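PDB 3VMV: pectate lyase from Bacillus, which probably cleaves the polygalacturonate backbone of pectin by beta-elimination, as a secreted family 1 polysaccharide lyase built on a parallel beta-helix. Local coordinates for residues 8-14 / 130-134; 63-69 / 95-100; 176-182 / 206-212; 233-239 / 271-277. All coordinates share one frame; numbering follows the deposited sequence.

Contact 1: residues 8-14 / 130-134; sequences ASMNGGT and KNVWI
Thr-14 lays its methyl group against two neighbours on the other segment: CG2 is 3.6 Å from Asn-131 O and 4.0 Å from Trp-133 CB. With CG2 anti to the backbone N (chi1 -56° to OG1), the hydroxyl falls on the opposite branch, where OG1 sits 3.4 Å from Asn-131 CB and donates a hydrogen bond to Ala-8 O at 2.8 Å. That bond, tilted 28° from the carbonyl plane, draws the two ends of residues 8-14 together. Between them the chain makes a type I' turn from Met-10 to Gly-13, closed by Gly-13 N to Met-10 O. The side chain of Asn-131 projects into this loop, its CG 3.7 Å from Gly-13 O, and buries more surface here than any other residue of the contact. Ala-8 completes the cover, with CB 3.6 Å from Val-132 O. Trp-133 sends its indole on to Ser-168 through NE1. Asn-131 stands at a corner, in a left-handed backbone conformation, and bonds through its backbone to Ile-105 of the preceding rung and Glu-163 of the following one. Such stacked corners between sheets characterise the parallel beta-helix, here overlaid by the N-terminal loop.

Contact 2: residues 63-69 / 95-100; sequences QSLIDVK and IGIRLS. With SO4 (sulfate ion), chain B.
Arg-98 and Asp-67 both start with CG anti to the backbone N, which sends them off the sheet side by side; a bend in the arginine at chi3 (64°) then brings its guanidinium round to the carboxylate. NH1 makes a salt bridge to Asp-67 OD1 at 3.0 Å; OD1 lies close to the guanidinium plane, but NH1 meets it from above the carboxylate plane, the two planes being 58° apart. Leu-65 covers one guanidinium face, CD2 standing 3.8 Å from CZ. Water 2 joins OD1 to Arg-98 NE, while a sulfate, probably from the crystallisation liquor, takes NH1 on O2 at 3.0 Å and NH2 on O3 at 2.7 Å. Glu-119 forms a second salt bridge with NH2. Lys-69 NZ comes obliquely to within 3.4 Å of NH1 without bonding. A leucine in place of Arg-98 would probably leave Asp-67 and Glu-119 without their shared positive partner and the sulfate without its two-pronged grip. Beneath, the parallel backbones are laced by four hydrogen bonds from Ile-66 N to Val-68 O. The reverse face is apolar and close-fitting: Val-68 CB is 3.5 Å from Leu-99 CD2, tighter than usual. Helix 28-40 runs along the outer edge of strand 66-68, Gln-32 taking Asp-67 N, with Ile-31 against Ile-66 and Ile-35 against Val-68, while strand 123-126 continues the sheet beyond residues 97-100.

Contact 3: residues 176-182 / 206-212; sequences WKTMLVG and SRVPLIR. With SO4 (sulfate ion), chain C.
Arg-207 slots its guanidinium between the methylenes of Lys-177 and a methyl of Leu-180. Lys-177 CD lies 3.8 Å above one face and Leu-180 CD1 3.7 Å above the other, both offset toward the rim, and all three side chains run the same way. The arginine's CG is anti to the carbonyl carbon (chi1 -57°), and from there the chain extends straight to NE, carrying the flat group into this slot. The same Leu-180 CD1 also touches Leu-210 CD1 at 3.5 Å, one bump serving both neighbours. On the reverse side the hollow lies beside the cis peptide before Pro-209. Met-179 bends at its last torsion and tucks CE in there, 3.8 Å from Pro-209 N, while its CB rests 3.9 Å from Pro-209 CB. The backbone follows suit: the register slips by one residue between Lys-177 and Leu-180, and residues 206-210 accommodate the extra one. Within the slip, Thr-178 grips Ser-206 O twice, through N and through OG1 at 3.0 Å. After it along the chain, Gly-182 gives Arg-212 space, since a side chain there would press on Arg-212 CB, and Arg-212 NH1 reaches Gly-182 O at 2.9 Å. Water 3 fixes Arg-207 NH1 to Lys-177 O. Lys-177 is paired with Asp-150 and Asp-153, Arg-212 with Asp-185. Arg-207 NH2 bonds weakly to sulfate O2, at 3.3 Å. Basic groups steadied by apolar cover and neighbouring aspartates, beside a bound sulfate, are consistent with a site for an anionic substrate such as polygalacturonate, as is the Arg-x-Pro-x-x-Arg pattern of residues 207-212, probably the one familiar from family 1 lyases.

Contact 4: residues 233-239 / 271-277; sequences SRVGARV and SPSTGYW. With SO4 (sulfate ion), chain C.
Gly-275 and Ser-233 mark the tight part of this contact. A side chain on the glycine would run straight into Ser-233 OG, which is anti to its own backbone N (chi1 -174°) and donates to Tyr-276 O at 3.0 Å. Val-239 N reaches the same oxygen at 3.1 Å from the opposite face of its plane, so one carbonyl is pinned from two sides. Trp-277 turns a ring edge to this spot, CE3 being 3.7 Å from Ser-233 CB. Backbone bonds close the seam: Gly-275 N to Ser-233 O, Val-235 N to Ser-273 O, Gly-236 N to Thr-274 O and Tyr-276 N to Ala-237 O. Val-235, second residue of the type I' turn from Arg-234 to Ala-237, spreads CG1 to 3.7 Å from Pro-272 CD. Arg-234 grips Ser-271 OG side-on in its guanidinium plane, with NE at 2.8 Å and NH1 at 3.2 Å; Asp-185 is a further partner of that hydroxyl. NH1 and NH2 also hold the sulfate, on O1 and O4. A methionine in place of Arg-234 would probably leave Ser-271 OG to Asp-185 alone among the partners named and strip the sulfate of two bonds. Toward solvent things slacken: Tyr-276 is exposed and turns a ring edge to the turn, CD2 3.5 Å from Ala-237 O. In the beta-helix, residues 233-234 end a strand paired with 210-212, whereas strand 238-242 lies between 215-219 and 276-280.

How the contacts relate
All four contacts belong to one parallel beta-helix, but to different levels and depths of it. Contact 3 is the buried one, nearest the chain centre; contacts 1, 2 and 4 are partly buried. Contacts 2 and 3 join parallel strands of successive coils: contact 2 sets an acid-base pair on one face and apolar residues on the other, whereas contact 3 mixes leucines with basic groups on one face. Only contact 2 has a salt bridge between its own segments. Contact 1 lays an N-terminal loop on a corner; contact 4 pairs loops and short strands. Contacts 3 and 4 are neighbours: Arg-234 N probably bonds to Ile-211 O, and both reach one sulfate. Contact 2 holds a separate sulfate, and touches contact 1 where Leu-99 CD1 meets Val-132 CG1.

Contact 1: residues 8-14 / 130-134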
# COMPACT_ATOMS: atom_id res chain seq x y z
N ALA A 8 -8.55 -8.32 2.16
CA ALA A 8 -9.63 -7.38 2.46
C ALA A 8 -11.02 -8.01 2.23
O ALA A 8 -12.01 -7.47 2.67
CB ALA A 8 -9.45 -6.07 1.66
N SER A 9 -11.06 -9.17 1.55
CA SER A 9 -12.33 -9.87 1.33
C SER A 9 -12.74 -10.70 2.54
O SER A 9 -13.88 -11.16 2.61
CB SER A 9 -12.28 -10.74 0.07
OG SER A 9 -11.60 -11.97 0.30
N MET A 10 -11.81 -10.91 3.46
CA MET A 10 -12.07 -11.71 4.65
C MET A 10 -12.61 -10.81 5.74
O MET A 10 -12.78 -9.60 5.52
CB MET A 10 -10.79 -12.39 5.16
CG MET A 10 -10.17 -13.32 4.10
SD MET A 10 -8.79 -14.28 4.66
CE MET A 10 -9.55 -15.41 5.82
N ASN A 11 -12.88 -11.40 6.89
CA ASN A 11 -13.33 -10.66 8.06
C ASN A 11 -14.56 -9.83 7.74
O ASN A 11 -14.71 -8.72 8.22
CB ASN A 11 -12.20 -9.77 8.60
CG ASN A 11 -12.51 -9.19 9.96
OD1 ASN A 11 -12.92 -9.92 10.87
ND2 ASN A 11 -12.32 -7.88 10.12
N GLY A 12 -15.44 -10.38 6.90
CA GLY A 12 -16.67 -9.68 6.54
C GLY A 12 -16.68 -8.92 5.21
O GLY A 12 -17.74 -8.50 4.75
N GLY A 13 -15.51 -8.71 4.62
CA GLY A 13 -15.40 -8.07 3.32
C GLY A 13 -15.22 -6.56 3.40
O GLY A 13 -15.26 -5.96 4.50
N THR A 14 -15.01 -5.96 2.24
CA THR A 14 -14.83 -4.51 2.15
C THR A 14 -15.73 -3.93 1.06
O THR A 14 -15.60 -4.25 -0.13
CB THR A 14 -13.35 -4.16 1.87
OG1 THR A 14 -12.51 -4.74 2.86
CG2 THR A 14 -13.15 -2.67 1.87
N LYS A 130 -8.86 -1.90 9.85
CA LYS A 130 -9.10 -3.20 9.24
C LYS A 130 -10.00 -3.09 8.03
O LYS A 130 -10.87 -2.18 7.96
CB LYS A 130 -9.73 -4.15 10.26
CG LYS A 130 -8.72 -4.50 11.38
CD LYS A 130 -9.23 -5.60 12.28
CE LYS A 130 -8.26 -5.80 13.43
NZ LYS A 130 -7.32 -4.64 13.54
N ASN A 131 -9.81 -4.00 7.07
CA ASN A 131 -10.67 -4.11 5.88
C ASN A 131 -10.57 -2.86 5.03
O ASN A 131 -11.45 -2.05 5.00
CB ASN A 131 -12.13 -4.45 6.24
CG ASN A 131 -12.24 -5.89 6.68
OD1 ASN A 131 -12.34 -6.80 5.84
ND2 ASN A 131 -12.14 -6.11 7.96
N VAL A 132 -9.41 -2.71 4.42
CA VAL A 132 -9.07 -1.57 3.62
C VAL A 132 -8.64 -2.05 2.25
O VAL A 132 -7.81 -2.96 2.16
CB VAL A 132 -7.90 -0.85 4.25
CG1 VAL A 132 -7.45 0.32 3.40
CG2 VAL A 132 -8.22 -0.39 5.69
N TRP A 133 -9.22 -1.46 1.21
CA TRP A 133 -8.88 -1.79 -0.17
C TRP A 133 -8.32 -0.54 -0.85
O TRP A 133 -9.02 0.48 -0.93
CB TRP A 133 -10.17 -2.28 -0.84
CG TRP A 133 -9.98 -2.80 -2.24
CD1 TRP A 133 -8.83 -3.33 -2.75
CD2 TRP A 133 -10.98 -2.92 -3.25
NE1 TRP A 133 -9.04 -3.75 -4.06
CE2 TRP A 133 -10.35 -3.49 -4.39
CE3 TRP A 133 -12.34 -2.55 -3.33
CZ2 TRP A 133 -11.04 -3.75 -5.57
CZ3 TRP A 133 -13.03 -2.82 -4.49
CH2 TRP A 133 -12.38 -3.38 -5.60
N ILE A 134 -7.06 -0.62 -1.29
CA ILE A 134 -6.36 0.49 -1.95
C ILE A 134 -6.17 0.01 -3.40
O ILE A 134 -5.35 -0.88 -3.61
CB ILE A 134 -5.06 0.72 -1.25
CG1 ILE A 134 -5.38 1.26 0.15
CG2 ILE A 134 -4.13 1.72 -2.07
CD1 ILE A 134 -4.17 1.23 1.12

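Contact 2: residues 63-69 / 95-100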
# COMPACT_ATOMS: atom_id res chain seq x y z
N GLN A 63 -5.64 20.47 7.77
CA GLN A 63 -4.56 19.79 8.51
C GLN A 63 -3.50 19.38 7.51
O GLN A 63 -3.72 19.46 6.30
CB GLN A 63 -5.08 18.52 9.21
CG GLN A 63 -6.16 18.84 10.24
CD GLN A 63 -6.81 17.60 10.80
OE1 GLN A 63 -6.14 16.67 11.23
NE2 GLN A 63 -8.13 17.58 10.79
N SER A 64 -2.35 18.92 8.00
CA SER A 64 -1.24 18.58 7.11
C SER A 64 -1.40 17.21 6.42
O SER A 64 -0.53 16.79 5.66
CB SER A 64 0.09 18.58 7.87
OG SER A 64 0.40 19.89 8.30
N LEU A 65 -2.50 16.53 6.72
CA LEU A 65 -2.87 15.27 6.06
C LEU A 65 -4.38 15.19 6.08
O LEU A 65 -5.02 16.00 6.75
CB LEU A 65 -2.24 14.06 6.77
CG LEU A 65 -2.37 13.91 8.28
CD1 LEU A 65 -3.78 13.48 8.68
CD2 LEU A 65 -1.35 12.90 8.79
N ILE A 66 -4.96 14.27 5.30
CA ILE A 66 -6.39 14.04 5.29
C ILE A 66 -6.63 12.94 6.32
O ILE A 66 -6.18 11.81 6.15
CB ILE A 66 -6.85 13.58 3.89
CG1 ILE A 66 -6.55 14.68 2.85
CG2 ILE A 66 -8.35 13.24 3.91
CD1 ILE A 66 -7.25 16.01 3.13
N ASP A 67 -7.29 13.31 7.41
CA ASP A 67 -7.36 12.51 8.62
C ASP A 67 -8.66 11.70 8.61
O ASP A 67 -9.72 12.17 9.05
CB ASP A 67 -7.33 13.50 9.80
CG ASP A 67 -6.76 12.95 11.12
OD1 ASP A 67 -6.25 11.84 11.19
OD2 ASP A 67 -6.84 13.69 12.13
N VAL A 68 -8.55 10.46 8.15
CA VAL A 68 -9.68 9.49 8.22
C VAL A 68 -9.67 8.85 9.60
O VAL A 68 -9.12 7.77 9.82
CB VAL A 68 -9.64 8.46 7.07
CG1 VAL A 68 -10.90 7.57 7.13
CG2 VAL A 68 -9.54 9.18 5.73
N LYS A 69 -10.24 9.60 10.56
CA LYS A 69 -10.18 9.30 11.97
C LYS A 69 -11.45 9.86 12.56
O LYS A 69 -11.93 10.91 12.15
CB LYS A 69 -8.98 10.03 12.61
CG LYS A 69 -8.75 9.63 14.06
CD LYS A 69 -7.66 10.51 14.70
CE LYS A 69 -6.28 10.15 14.12
NZ LYS A 69 -5.23 10.73 14.99
N ILE A 95 -0.09 16.11 -0.28
CA ILE A 95 -0.81 15.82 0.98
C ILE A 95 -1.31 14.41 0.86
O ILE A 95 -1.81 14.01 -0.19
CB ILE A 95 -1.98 16.82 1.27
CG1 ILE A 95 -2.56 16.53 2.65
CG2 ILE A 95 -3.02 16.82 0.15
CD1 ILE A 95 -3.48 17.64 3.20
N GLY A 96 -1.12 13.66 1.94
CA GLY A 96 -1.51 12.27 1.98
C GLY A 96 -2.69 12.00 2.87
O GLY A 96 -3.25 12.89 3.53
N ILE A 97 -3.14 10.75 2.82
CA ILE A 97 -4.27 10.28 3.61
C ILE A 97 -3.81 9.39 4.74
O ILE A 97 -2.93 8.56 4.55
CB ILE A 97 -5.22 9.45 2.71
CG1 ILE A 97 -5.75 10.34 1.59
CG2 ILE A 97 -6.39 8.89 3.54
CD1 ILE A 97 -6.54 9.56 0.46
N ARG A 98 -4.39 9.55 5.93
CA ARG A 98 -4.11 8.66 7.04
C ARG A 98 -5.39 7.98 7.48
O ARG A 98 -6.38 8.65 7.76
CB ARG A 98 -3.44 9.36 8.23
CG ARG A 98 -3.10 8.40 9.38
CD ARG A 98 -2.31 9.12 10.48
NE ARG A 98 -3.13 10.16 11.08
CZ ARG A 98 -2.65 11.12 11.90
NH1 ARG A 98 -3.49 12.00 12.41
NH2 ARG A 98 -1.35 11.19 12.17
N LEU A 99 -5.34 6.66 7.59
CA LEU A 99 -6.47 5.92 8.15
C LEU A 99 -6.14 5.50 9.55
O LEU A 99 -5.16 4.76 9.76
CB LEU A 99 -6.77 4.70 7.28
CG LEU A 99 -7.00 4.87 5.77
CD1 LEU A 99 -7.46 3.49 5.18
CD2 LEU A 99 -7.92 5.96 5.37
N SER A 100 -6.93 5.91 10.53
CA SER A 100 -6.63 5.60 11.93
C SER A 100 -7.87 4.96 12.58
O SER A 100 -8.94 5.56 12.61
CB SER A 100 -6.24 6.89 12.65
OG SER A 100 -6.22 6.71 14.05
S SO4 B . -0.78 14.36 13.92
O1 SO4 B . -0.71 15.29 12.81
O2 SO4 B . -2.16 14.04 14.24
O3 SO4 B . -0.07 13.14 13.56
O4 SO4 B . -0.19 14.95 15.11
O HOH W 1 0.47 14.72 4.23
O HOH W 2 -6.05 9.30 10.71

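Contact 3: residues 176-182 / 206-212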
# COMPACT_ATOMS: atom_id res chain seq x y z
N TRP A 176 11.95 6.54 -3.15
CA TRP A 176 12.95 5.82 -2.40
C TRP A 176 12.33 4.74 -1.49
O TRP A 176 12.50 3.55 -1.80
CB TRP A 176 13.78 6.78 -1.54
CG TRP A 176 14.75 7.67 -2.29
CD1 TRP A 176 14.49 8.87 -2.89
CD2 TRP A 176 16.15 7.46 -2.42
NE1 TRP A 176 15.65 9.40 -3.42
CE2 TRP A 176 16.68 8.55 -3.14
CE3 TRP A 176 17.01 6.42 -2.02
CZ2 TRP A 176 18.05 8.64 -3.46
CZ3 TRP A 176 18.36 6.52 -2.33
CH2 TRP A 176 18.86 7.64 -3.04
N LYS A 177 11.62 5.13 -0.42
CA LYS A 177 11.18 4.18 0.62
C LYS A 177 9.72 3.79 0.39
O LYS A 177 8.78 4.44 0.88
CB LYS A 177 11.35 4.77 2.03
CG LYS A 177 12.75 5.32 2.30
CD LYS A 177 12.82 5.94 3.73
CE LYS A 177 11.92 7.17 3.88
NZ LYS A 177 12.13 7.73 5.27
N THR A 178 9.50 2.74 -0.39
CA THR A 178 8.18 2.57 -1.02
C THR A 178 7.03 2.17 -0.07
O THR A 178 6.03 2.90 0.02
CB THR A 178 8.26 1.60 -2.19
OG1 THR A 178 9.43 1.88 -2.98
CG2 THR A 178 7.06 1.74 -3.14
N MET A 179 7.18 1.05 0.64
CA MET A 179 6.08 0.50 1.44
C MET A 179 6.59 -0.16 2.68
O MET A 179 7.53 -0.97 2.63
CB MET A 179 5.35 -0.57 0.64
CG MET A 179 4.67 -0.05 -0.58
SD MET A 179 3.68 -1.31 -1.45
CE MET A 179 4.90 -2.59 -1.79
N LEU A 180 5.97 0.14 3.82
CA LEU A 180 6.31 -0.51 5.09
C LEU A 180 5.13 -1.38 5.55
O LEU A 180 3.94 -0.99 5.35
CB LEU A 180 6.57 0.61 6.13
CG LEU A 180 7.34 0.60 7.41
CD1 LEU A 180 8.80 0.27 7.13
CD2 LEU A 180 7.20 1.98 8.08
N VAL A 181 5.43 -2.53 6.14
CA VAL A 181 4.41 -3.30 6.84
C VAL A 181 5.01 -3.59 8.19
O VAL A 181 5.75 -4.57 8.34
CB VAL A 181 4.06 -4.60 6.07
CG1 VAL A 181 3.02 -5.43 6.85
CG2 VAL A 181 3.54 -4.27 4.68
N GLY A 182 4.66 -2.79 9.19
CA GLY A 182 5.28 -2.84 10.51
C GLY A 182 6.45 -1.87 10.57
O GLY A 182 7.41 -2.03 9.83
N SER A 206 13.90 0.98 -2.54
CA SER A 206 13.77 -0.11 -1.54
C SER A 206 12.39 -0.20 -0.95
O SER A 206 11.51 0.58 -1.29
CB SER A 206 14.78 0.08 -0.39
OG SER A 206 14.39 1.17 0.43
N ARG A 207 12.21 -1.18 -0.06
CA ARG A 207 10.96 -1.39 0.68
C ARG A 207 9.80 -1.73 -0.23
O ARG A 207 8.84 -0.95 -0.36
CB ARG A 207 10.55 -0.19 1.54
CG ARG A 207 11.58 0.28 2.56
CD ARG A 207 10.83 1.23 3.49
NE ARG A 207 11.70 1.78 4.54
CZ ARG A 207 11.31 2.74 5.38
NH1 ARG A 207 10.11 3.30 5.26
NH2 ARG A 207 12.16 3.17 6.32
N VAL A 208 9.88 -2.88 -0.89
CA VAL A 208 8.82 -3.28 -1.83
C VAL A 208 8.18 -4.63 -1.54
O VAL A 208 8.18 -5.54 -2.40
CB VAL A 208 9.30 -3.18 -3.31
CG1 VAL A 208 8.11 -3.01 -4.25
CG2 VAL A 208 10.25 -1.99 -3.49
N PRO A 209 7.60 -4.80 -0.33
CA PRO A 209 7.59 -3.93 0.85
C PRO A 209 8.73 -4.32 1.83
O PRO A 209 9.35 -5.40 1.70
CB PRO A 209 6.24 -4.26 1.52
CG PRO A 209 5.72 -5.55 0.80
CD PRO A 209 6.83 -6.02 -0.09
N LEU A 210 8.94 -3.47 2.83
CA LEU A 210 9.65 -3.84 4.06
C LEU A 210 8.59 -4.51 4.94
O LEU A 210 7.60 -3.86 5.30
CB LEU A 210 10.23 -2.60 4.75
CG LEU A 210 11.16 -2.82 5.94
CD1 LEU A 210 11.77 -1.47 6.33
CD2 LEU A 210 10.45 -3.47 7.16
N ILE A 211 8.75 -5.81 5.20
CA ILE A 211 7.73 -6.54 5.96
C ILE A 211 8.32 -7.01 7.26
O ILE A 211 9.24 -7.81 7.26
CB ILE A 211 7.17 -7.77 5.17
CG1 ILE A 211 6.72 -7.38 3.77
CG2 ILE A 211 5.99 -8.42 5.95
CD1 ILE A 211 6.47 -8.60 2.89
N ARG A 212 7.73 -6.57 8.38
CA ARG A 212 8.04 -7.12 9.70
C ARG A 212 6.87 -7.96 10.20
O ARG A 212 5.75 -7.47 10.21
CB ARG A 212 8.32 -6.03 10.75
CG ARG A 212 9.60 -5.26 10.52
CD ARG A 212 9.63 -4.12 11.54
NE ARG A 212 10.92 -3.41 11.63
CZ ARG A 212 11.16 -2.25 11.02
NH1 ARG A 212 10.24 -1.67 10.24
NH2 ARG A 212 12.35 -1.67 11.18
S SO4 C . 15.31 0.07 7.99
O1 SO4 C . 15.15 -0.65 9.28
O2 SO4 C . 14.16 0.96 7.80
O3 SO4 C . 16.56 0.83 8.01
O4 SO4 C . 15.33 -0.88 6.86
O HOH W 3 7.92 3.04 3.35
O HOH W 4 11.33 5.85 7.41

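Contact 4: residues 233-239 / 271-277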
# COMPACT_ATOMS: atom_id res chain seq x y z
N SER A 233 11.85 -9.40 3.95
CA SER A 233 11.06 -10.13 4.92
C SER A 233 11.85 -10.31 6.21
O SER A 233 12.92 -10.95 6.21
CB SER A 233 10.68 -11.50 4.33
OG SER A 233 9.79 -12.21 5.17
N ARG A 234 11.30 -9.76 7.30
CA ARG A 234 12.01 -9.60 8.57
C ARG A 234 11.23 -10.18 9.73
O ARG A 234 10.00 -10.17 9.71
CB ARG A 234 12.25 -8.09 8.83
CG ARG A 234 13.32 -7.51 7.89
CD ARG A 234 13.18 -6.03 7.64
NE ARG A 234 13.70 -5.25 8.77
CZ ARG A 234 14.26 -4.06 8.63
NH1 ARG A 234 14.70 -3.44 9.72
NH2 ARG A 234 14.41 -3.51 7.42
N VAL A 235 11.96 -10.59 10.78
CA VAL A 235 11.39 -11.00 12.08
C VAL A 235 10.13 -11.84 11.95
O VAL A 235 9.06 -11.52 12.47
CB VAL A 235 11.16 -9.85 13.12
CG1 VAL A 235 12.50 -9.42 13.71
CG2 VAL A 235 10.43 -8.66 12.55
N GLY A 236 10.29 -12.94 11.22
CA GLY A 236 9.23 -13.94 11.19
C GLY A 236 8.08 -13.65 10.24
O GLY A 236 7.10 -14.40 10.24
N ALA A 237 8.19 -12.59 9.45
CA ALA A 237 7.22 -12.39 8.36
C ALA A 237 7.17 -13.63 7.48
O ALA A 237 8.14 -14.35 7.38
CB ALA A 237 7.62 -11.21 7.50
N ARG A 238 6.01 -13.89 6.87
CA ARG A 238 5.91 -14.96 5.86
C ARG A 238 5.30 -14.37 4.62
O ARG A 238 4.16 -13.86 4.69
CB ARG A 238 5.01 -16.09 6.35
CG ARG A 238 5.63 -16.78 7.58
CD ARG A 238 4.84 -18.00 8.00
NE ARG A 238 3.45 -17.66 8.29
CZ ARG A 238 2.58 -18.57 8.72
NH1 ARG A 238 1.34 -18.25 8.96
NH2 ARG A 238 2.97 -19.84 8.84
N VAL A 239 6.04 -14.39 3.50
CA VAL A 239 5.50 -13.79 2.28
C VAL A 239 5.43 -14.82 1.16
O VAL A 239 6.45 -15.46 0.85
CB VAL A 239 6.27 -12.51 1.84
CG1 VAL A 239 7.71 -12.77 1.59
CG2 VAL A 239 5.64 -11.89 0.59
N SER A 271 16.66 -5.36 11.76
CA SER A 271 15.88 -6.31 12.60
C SER A 271 16.77 -7.46 13.08
O SER A 271 17.78 -7.78 12.47
CB SER A 271 14.62 -6.85 11.90
OG SER A 271 13.69 -5.82 11.54
N PRO A 272 16.38 -8.08 14.20
CA PRO A 272 17.31 -9.05 14.78
C PRO A 272 17.30 -10.41 14.11
O PRO A 272 18.25 -11.18 14.31
CB PRO A 272 16.86 -9.15 16.24
CG PRO A 272 15.51 -8.55 16.31
CD PRO A 272 15.39 -7.57 15.16
N SER A 273 16.28 -10.71 13.30
CA SER A 273 16.25 -12.02 12.63
C SER A 273 15.47 -11.91 11.33
O SER A 273 14.77 -10.93 11.09
CB SER A 273 15.59 -13.05 13.54
OG SER A 273 14.27 -12.68 13.86
N THR A 274 15.60 -12.96 10.53
CA THR A 274 14.98 -13.04 9.21
C THR A 274 13.49 -13.31 9.25
O THR A 274 12.95 -13.85 10.20
CB THR A 274 15.68 -14.16 8.42
OG1 THR A 274 15.34 -14.09 7.02
CG2 THR A 274 15.29 -15.56 8.97
N GLY A 275 12.84 -12.96 8.14
CA GLY A 275 11.51 -13.48 7.83
C GLY A 275 11.67 -14.63 6.85
O GLY A 275 12.77 -15.14 6.63
N TYR A 276 10.54 -15.05 6.28
CA TYR A 276 10.51 -16.21 5.40
C TYR A 276 9.81 -15.85 4.09
O TYR A 276 9.06 -14.84 4.00
CB TYR A 276 9.70 -17.31 6.07
CG TYR A 276 10.24 -17.81 7.39
CD1 TYR A 276 11.12 -18.88 7.44
CD2 TYR A 276 9.85 -17.20 8.57
CE1 TYR A 276 11.57 -19.34 8.66
CE2 TYR A 276 10.31 -17.64 9.78
CZ TYR A 276 11.18 -18.71 9.81
OH TYR A 276 11.65 -19.20 11.02
N TRP A 277 9.95 -16.72 3.09
CA TRP A 277 9.32 -16.45 1.76
C TRP A 277 9.03 -17.78 1.10
O TRP A 277 9.84 -18.75 1.19
CB TRP A 277 10.22 -15.58 0.86
CG TRP A 277 11.71 -15.94 0.96
CD1 TRP A 277 12.41 -16.89 0.25
CD2 TRP A 277 12.66 -15.32 1.84
NE1 TRP A 277 13.73 -16.90 0.63
CE2 TRP A 277 13.91 -15.97 1.63
CE3 TRP A 277 12.57 -14.32 2.82
CZ2 TRP A 277 15.07 -15.62 2.34
CZ3 TRP A 277 13.72 -13.97 3.54
CH2 TRP A 277 14.95 -14.62 3.30
S SO4 C . 15.31 0.07 7.99
O1 SO4 C . 15.15 -0.65 9.28
O2 SO4 C . 14.16 0.96 7.80
O3 SO4 C . 16.56 0.83 8.01
O4 SO4 C . 15.33 -0.88 6.86